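Local atomic coordinates of clavulanic acid biosynthesis oligopeptide binding protein 2 (Streptomyces clavuligerus, PDB entry 2WOL), a protein that probably binds oligopeptides as a solute-binding protein of the biosynthetic pathway of the beta-lactamase inhibitor clavulanic acid. Residues Y327-K331 with I332-D336; D407-V410 with E411-R415; G477-N481 with L482-D486. One frame throughout, in Å; residues are numbered along the deposited sequence.

Along the chain the three contacts follow in series, none nested in or crossing another, and each closes locally. Contact 1 comes first, where the connection after helix 319-327 turns into helix 331-337. Contact 2 joins successive turns near the end of helix 401-414, which links strands 391-398 and 418-425. These two touch: Ala-328 O lies 2.8 Å from Arg-415 NH2, probably a hydrogen bond, and Leu-334 packs on Val-409, tying the start of one helix to the end of the other. Contact 3 closes a turn in the loop between helices 460-468 and 488-499, its centre about 24 Å from the centres of both other contacts.

Contact 1 of 3, residues Y327-K331 with I332-D336; sequences YAADK and ILLQD
The carboxylate of Asp-330 presents one face to Leu-333, whose CB sits over it, 3.4 Å from Asp-330 CG. The amide of Leu-333 approaches from this same face: its N lies 3.0 Å from Asp-330 OD1, well above the carboxylate plane, in an almost straight bond (N-H...O 176°). At the other end of the group, Asp-330 OD2 forms a salt bridge with Arg-372. This is an N-cap: Asp-330 precedes helix 331-337 and receives amides that the first turn cannot satisfy with helical carbonyls. A second, weak bond runs from Ile-332 N to the same OD1, at 3.2 Å and strongly bent. With CG anti to the backbone N (chi1 -177°), the carboxylate folds forward over the opening turn, where its negative charge would be favoured by the helix dipole as well as by the arginine.

The backbone of the cap residue takes part too. Leu-334 N donates to Asp-330 O at 2.9 Å, and the next residue along repeats the pattern, with Gln-335 N bonded to Lys-331 O. Leu-334 curls its side chain back over the start of the helix, bringing CD1 to 3.9 Å from the methyl of Ala-329; beyond, the leucine packs on Ala-408 and Val-409 of helix 401-414. Lys-331 turns elsewhere, its chain bent at every torsion beyond CB and its NZ bonded to Thr-348 O. Close to the helix start, Leu-334 CD1 also lies 3.3 Å from Asp-330 O, a carbonyl oxygen already engaged by the amide of Leu-334.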
# COMPACT_ATOMS: atom_id res chain seq x y z
N TYR A 327 14.89 -22.37 -8.32
CA TYR A 327 15.12 -23.69 -7.72
C TYR A 327 16.19 -23.67 -6.63
O TYR A 327 16.09 -24.42 -5.66
CB TYR A 327 15.52 -24.71 -8.78
CG TYR A 327 14.39 -25.24 -9.62
CD1 TYR A 327 14.38 -25.07 -11.01
CD2 TYR A 327 13.33 -25.94 -9.04
CE1 TYR A 327 13.35 -25.56 -11.79
CE2 TYR A 327 12.29 -26.45 -9.81
CZ TYR A 327 12.31 -26.25 -11.19
OH TYR A 327 11.28 -26.75 -11.97
N ALA A 328 17.22 -22.84 -6.80
CA ALA A 328 18.35 -22.80 -5.87
C ALA A 328 18.15 -21.86 -4.68
O ALA A 328 19.05 -21.70 -3.86
CB ALA A 328 19.64 -22.46 -6.62
N ALA A 329 16.98 -21.24 -4.60
CA ALA A 329 16.65 -20.37 -3.48
C ALA A 329 16.43 -21.20 -2.22
O ALA A 329 15.60 -22.11 -2.21
CB ALA A 329 15.41 -19.54 -3.80
N ASP A 330 17.19 -20.90 -1.18
CA ASP A 330 16.97 -21.53 0.12
C ASP A 330 15.92 -20.68 0.84
O ASP A 330 16.25 -19.67 1.46
CB ASP A 330 18.27 -21.60 0.92
CG ASP A 330 18.11 -22.32 2.26
OD1 ASP A 330 16.99 -22.39 2.79
OD2 ASP A 330 19.14 -22.81 2.79
N LYS A 331 14.66 -21.09 0.73
CA LYS A 331 13.54 -20.29 1.23
C LYS A 331 13.57 -20.12 2.75
O LYS A 331 13.10 -19.12 3.28
CB LYS A 331 12.20 -20.91 0.81
CG LYS A 331 11.97 -21.06 -0.71
CD LYS A 331 12.00 -19.74 -1.50
CE LYS A 331 10.91 -18.76 -1.07
NZ LYS A 331 9.52 -19.23 -1.37
N ILE A 332 14.12 -21.12 3.44
CA ILE A 332 14.25 -21.09 4.89
C ILE A 332 15.30 -20.06 5.30
O ILE A 332 15.05 -19.21 6.16
CB ILE A 332 14.60 -22.50 5.46
CG1 ILE A 332 13.52 -23.53 5.06
CG2 ILE A 332 14.81 -22.45 6.97
CD1 ILE A 332 12.09 -23.18 5.51
N LEU A 333 16.47 -20.13 4.66
CA LEU A 333 17.55 -19.16 4.89
C LEU A 333 17.10 -17.74 4.56
O LEU A 333 17.41 -16.79 5.29
CB LEU A 333 18.78 -19.52 4.04
CG LEU A 333 20.08 -18.74 4.23
CD1 LEU A 333 20.73 -19.10 5.56
CD2 LEU A 333 21.04 -18.98 3.07
N LEU A 334 16.35 -17.60 3.47
CA LEU A 334 15.86 -16.29 3.03
C LEU A 334 14.84 -15.72 4.00
O LEU A 334 14.84 -14.52 4.28
CB LEU A 334 15.30 -16.38 1.61
CG LEU A 334 16.39 -16.52 0.53
CD1 LEU A 334 15.86 -17.22 -0.72
CD2 LEU A 334 16.96 -15.16 0.18
N GLN A 335 13.97 -16.58 4.53
CA GLN A 335 13.01 -16.16 5.55
C GLN A 335 13.72 -15.78 6.85
O GLN A 335 13.33 -14.81 7.51
CB GLN A 335 11.99 -17.26 5.80
CG GLN A 335 10.94 -16.88 6.84
CD GLN A 335 9.81 -17.87 6.91
OE1 GLN A 335 10.04 -19.08 6.89
NE2 GLN A 335 8.58 -17.37 6.98
N ASP A 336 14.75 -16.54 7.21
CA ASP A 336 15.54 -16.24 8.41
C ASP A 336 16.21 -14.88 8.29
O ASP A 336 16.30 -14.15 9.28
CB ASP A 336 16.57 -17.35 8.68
CG ASP A 336 15.94 -18.61 9.27
OD1 ASP A 336 14.72 -18.61 9.55
OD2 ASP A 336 16.67 -19.60 9.46

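Contact 2 of 3, residues D407-V410 with E411-R415; sequences DAVV and ESLAR
Ser-412 doubles back on the preceding turn of its helix and holds Ala-408 O with two bonds, one from the hydroxyl and one from the backbone amide. OG donates at 2.7 Å to Ala-408 O, while Ser-412 N reaches that oxygen at 3.0 Å from the opposite face of the carbonyl plane. The hydroxyl can do this because chi1 (-65°) places OG beside its own backbone N, directed back along the helix. With its hydrogen directed at the carbonyl, OG still has lone pairs with which to accept, and it does so from Asp-330 N. The serine therefore joins a turn of this helix to the residue capping helix 331-337.

The other close-packed part is apolar. Val-409 and Leu-413 run side by side and point the same way, with Val-409 CG1 3.8 Å from Leu-413 CD1; Leu-413 CG comes within 3.2 Å of Val-409 O. Both side chains press on Leu-420. This follows from the fold: helix 401-414 is the helical connection of a beta-alpha-beta unit, and this face lies against strand 418-425, the strand it leads into.

Away from that core the contact is looser. Glu-411 and Ala-414 lie on the exposed side, where their contacts back across the segments are made chiefly through backbone amides: Glu-411 N to Asp-407 O, and Ala-414 N to Val-410 O. The carboxylate of Asp-407 leads away to pair with Arg-403. Arg-415 is held more firmly: NH2 bonds to Ala-328 O and Arg-372 O, and NE donates to Ser-412 O at 2.9 Å along a nearly straight line (173°), meeting a lone pair in the carbonyl plane, with the oxygen also lying in the guanidinium plane.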
# COMPACT_ATOMS: atom_id res chain seq x y z
N ASP A 407 22.40 -11.17 0.98
CA ASP A 407 23.44 -12.10 1.42
C ASP A 407 22.96 -13.55 1.40
O ASP A 407 23.71 -14.46 1.03
CB ASP A 407 23.94 -11.75 2.83
CG ASP A 407 24.72 -10.44 2.88
OD1 ASP A 407 25.22 -9.99 1.82
OD2 ASP A 407 24.83 -9.87 3.98
N ALA A 408 21.70 -13.76 1.79
CA ALA A 408 21.09 -15.08 1.74
C ALA A 408 20.89 -15.57 0.30
O ALA A 408 20.96 -16.77 0.03
CB ALA A 408 19.78 -15.09 2.51
N VAL A 409 20.66 -14.64 -0.63
CA VAL A 409 20.59 -14.99 -2.05
C VAL A 409 21.97 -15.42 -2.54
O VAL A 409 22.11 -16.44 -3.22
CB VAL A 409 20.02 -13.85 -2.94
CG1 VAL A 409 19.96 -14.28 -4.40
CG2 VAL A 409 18.63 -13.43 -2.48
N VAL A 410 22.99 -14.65 -2.17
CA VAL A 410 24.39 -14.97 -2.50
C VAL A 410 24.75 -16.38 -2.03
O VAL A 410 25.25 -17.20 -2.79
CB VAL A 410 25.37 -13.93 -1.90
CG1 VAL A 410 26.83 -14.36 -2.11
CG2 VAL A 410 25.13 -12.55 -2.48
N GLU A 411 24.46 -16.66 -0.75
CA GLU A 411 24.75 -17.95 -0.15
C GLU A 411 23.98 -19.10 -0.82
O GLU A 411 24.56 -20.16 -1.09
CB GLU A 411 24.44 -17.90 1.35
CG GLU A 411 24.87 -19.14 2.13
CD GLU A 411 24.68 -19.00 3.64
OE1 GLU A 411 24.64 -17.86 4.15
OE2 GLU A 411 24.56 -20.04 4.31
N SER A 412 22.70 -18.87 -1.10
CA SER A 412 21.85 -19.87 -1.76
C SER A 412 22.42 -20.26 -3.12
O SER A 412 22.60 -21.43 -3.42
CB SER A 412 20.43 -19.33 -1.97
OG SER A 412 19.76 -19.09 -0.74
N LEU A 413 22.72 -19.24 -3.93
CA LEU A 413 23.07 -19.46 -5.33
C LEU A 413 24.50 -19.94 -5.52
O LEU A 413 24.81 -20.58 -6.53
CB LEU A 413 22.81 -18.18 -6.14
CG LEU A 413 21.39 -17.62 -6.12
CD1 LEU A 413 21.23 -16.51 -7.15
CD2 LEU A 413 20.34 -18.71 -6.35
N ALA A 414 25.38 -19.65 -4.56
CA ALA A 414 26.77 -20.11 -4.62
C ALA A 414 26.85 -21.64 -4.68
O ALA A 414 27.81 -22.19 -5.22
CB ALA A 414 27.56 -19.58 -3.43
N ARG A 415 25.83 -22.31 -4.15
CA ARG A 415 25.78 -23.77 -4.12
C ARG A 415 25.73 -24.42 -5.50
O ARG A 415 26.06 -25.60 -5.64
CB ARG A 415 24.59 -24.24 -3.28
CG ARG A 415 24.64 -23.78 -1.83
CD ARG A 415 23.41 -24.21 -1.05
NE ARG A 415 22.18 -23.65 -1.62
CZ ARG A 415 20.95 -24.04 -1.30
NH1 ARG A 415 20.75 -25.01 -0.41
NH2 ARG A 415 19.91 -23.46 -1.89

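Contact 3 of 3, residues G477-N481 with L482-D486; sequences GGNWN and LPELD
Asn-481 holds CG anti to its own N (chi1 -175°) and turns its amide only slightly at chi2 (-18°), which sets both ends of the group against the backbone of Leu-485. OD1 accepts from Leu-485 N at 2.9 Å; ND2 donates to Leu-485 O at 3.0 Å, on a lone pair in the carbonyl plane. One side chain thus matches both the donor and the acceptor of a residue four places on, fixing the rotation of the amide. What it spans is a type I beta turn, Asn-481 to Glu-484, closed by Glu-484 N bonding to Asn-481 O at 2.9 Å, in the loop before helix 488-499. That buried carbonyl oxygen has a second donor: Asn-479 ND2 reaches Asn-481 O, also at 2.9 Å, from the opposite face of its plane. Where the chain enters the turn, a water donates to Trp-480 O and accepts from Leu-482 N, so the N-H of Leu-482 is shared between the water and a weak direct bond to Trp-480 O. Leu-482 brings CD2 to 3.5 Å from Asn-479 O and packs on strand 448-453. The indole of Trp-480 meets Trp-453 and Phe-431, with a glycerol, probably from the crystallisation liquor, about 4 Å away.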
# COMPACT_ATOMS: atom_id res chain seq x y z
N GLY A 477 11.88 6.62 -13.55
CA GLY A 477 11.97 6.37 -12.11
C GLY A 477 10.61 6.09 -11.49
O GLY A 477 9.57 6.38 -12.10
N GLY A 478 10.63 5.54 -10.28
CA GLY A 478 9.41 5.12 -9.60
C GLY A 478 8.83 3.87 -10.23
O GLY A 478 7.64 3.59 -10.09
N ASN A 479 9.68 3.12 -10.93
CA ASN A 479 9.26 1.91 -11.63
C ASN A 479 9.09 0.74 -10.67
O ASN A 479 9.93 0.52 -9.80
CB ASN A 479 10.28 1.54 -12.72
CG ASN A 479 9.88 0.31 -13.52
OD1 ASN A 479 8.73 0.17 -13.93
ND2 ASN A 479 10.84 -0.58 -13.75
N TRP A 480 8.00 -0.01 -10.85
CA TRP A 480 7.74 -1.20 -10.05
C TRP A 480 7.71 -2.49 -10.87
O TRP A 480 7.65 -3.59 -10.32
CB TRP A 480 6.45 -1.02 -9.25
CG TRP A 480 6.71 -0.22 -8.02
CD1 TRP A 480 6.43 1.10 -7.82
CD2 TRP A 480 7.35 -0.68 -6.84
NE1 TRP A 480 6.84 1.48 -6.57
CE2 TRP A 480 7.41 0.41 -5.94
CE3 TRP A 480 7.87 -1.92 -6.43
CZ2 TRP A 480 7.97 0.30 -4.66
CZ3 TRP A 480 8.43 -2.03 -5.16
CH2 TRP A 480 8.47 -0.92 -4.29
N ASN A 481 7.74 -2.34 -12.19
CA ASN A 481 7.90 -3.47 -13.09
C ASN A 481 9.39 -3.63 -13.34
O ASN A 481 9.92 -3.23 -14.38
CB ASN A 481 7.11 -3.25 -14.39
CG ASN A 481 7.13 -4.46 -15.31
OD1 ASN A 481 7.98 -5.35 -15.18
ND2 ASN A 481 6.20 -4.49 -16.26
N LEU A 482 10.07 -4.22 -12.36
CA LEU A 482 11.53 -4.26 -12.37
C LEU A 482 12.13 -5.10 -13.50
O LEU A 482 13.11 -4.68 -14.12
CB LEU A 482 12.09 -4.68 -10.99
CG LEU A 482 11.68 -3.81 -9.79
CD1 LEU A 482 12.32 -4.33 -8.51
CD2 LEU A 482 12.01 -2.33 -10.01
N PRO A 483 11.54 -6.28 -13.79
CA PRO A 483 12.00 -7.03 -14.96
C PRO A 483 11.65 -6.36 -16.29
O PRO A 483 12.11 -6.81 -17.34
CB PRO A 483 11.23 -8.35 -14.85
CG PRO A 483 10.80 -8.44 -13.42
CD PRO A 483 10.50 -7.02 -13.05
N GLU A 484 10.83 -5.31 -16.24
CA GLU A 484 10.29 -4.67 -17.45
C GLU A 484 9.61 -5.70 -18.35
O GLU A 484 9.81 -5.73 -19.57
CB GLU A 484 11.37 -3.87 -18.19
CG GLU A 484 11.95 -2.74 -17.34
CD GLU A 484 13.16 -2.06 -17.95
OE1 GLU A 484 13.26 -2.00 -19.20
OE2 GLU A 484 14.01 -1.57 -17.18
N LEU A 485 8.81 -6.57 -17.73
CA LEU A 485 8.02 -7.55 -18.46
C LEU A 485 7.01 -6.81 -19.32
O LEU A 485 6.28 -5.95 -18.84
CB LEU A 485 7.31 -8.50 -17.49
CG LEU A 485 6.66 -9.73 -18.12
CD1 LEU A 485 7.71 -10.70 -18.64
CD2 LEU A 485 5.73 -10.44 -17.13
N ASP A 486 7.00 -7.16 -20.60
CA ASP A 486 6.05 -6.59 -21.55
C ASP A 486 5.53 -7.70 -22.46
O ASP A 486 5.79 -7.73 -23.66
CB ASP A 486 6.71 -5.47 -22.35
CG ASP A 486 5.72 -4.61 -23.12
OD1 ASP A 486 4.49 -4.76 -22.91
OD2 ASP A 486 6.18 -3.78 -23.93
O HOH W 1 8.36 -6.18 -10.67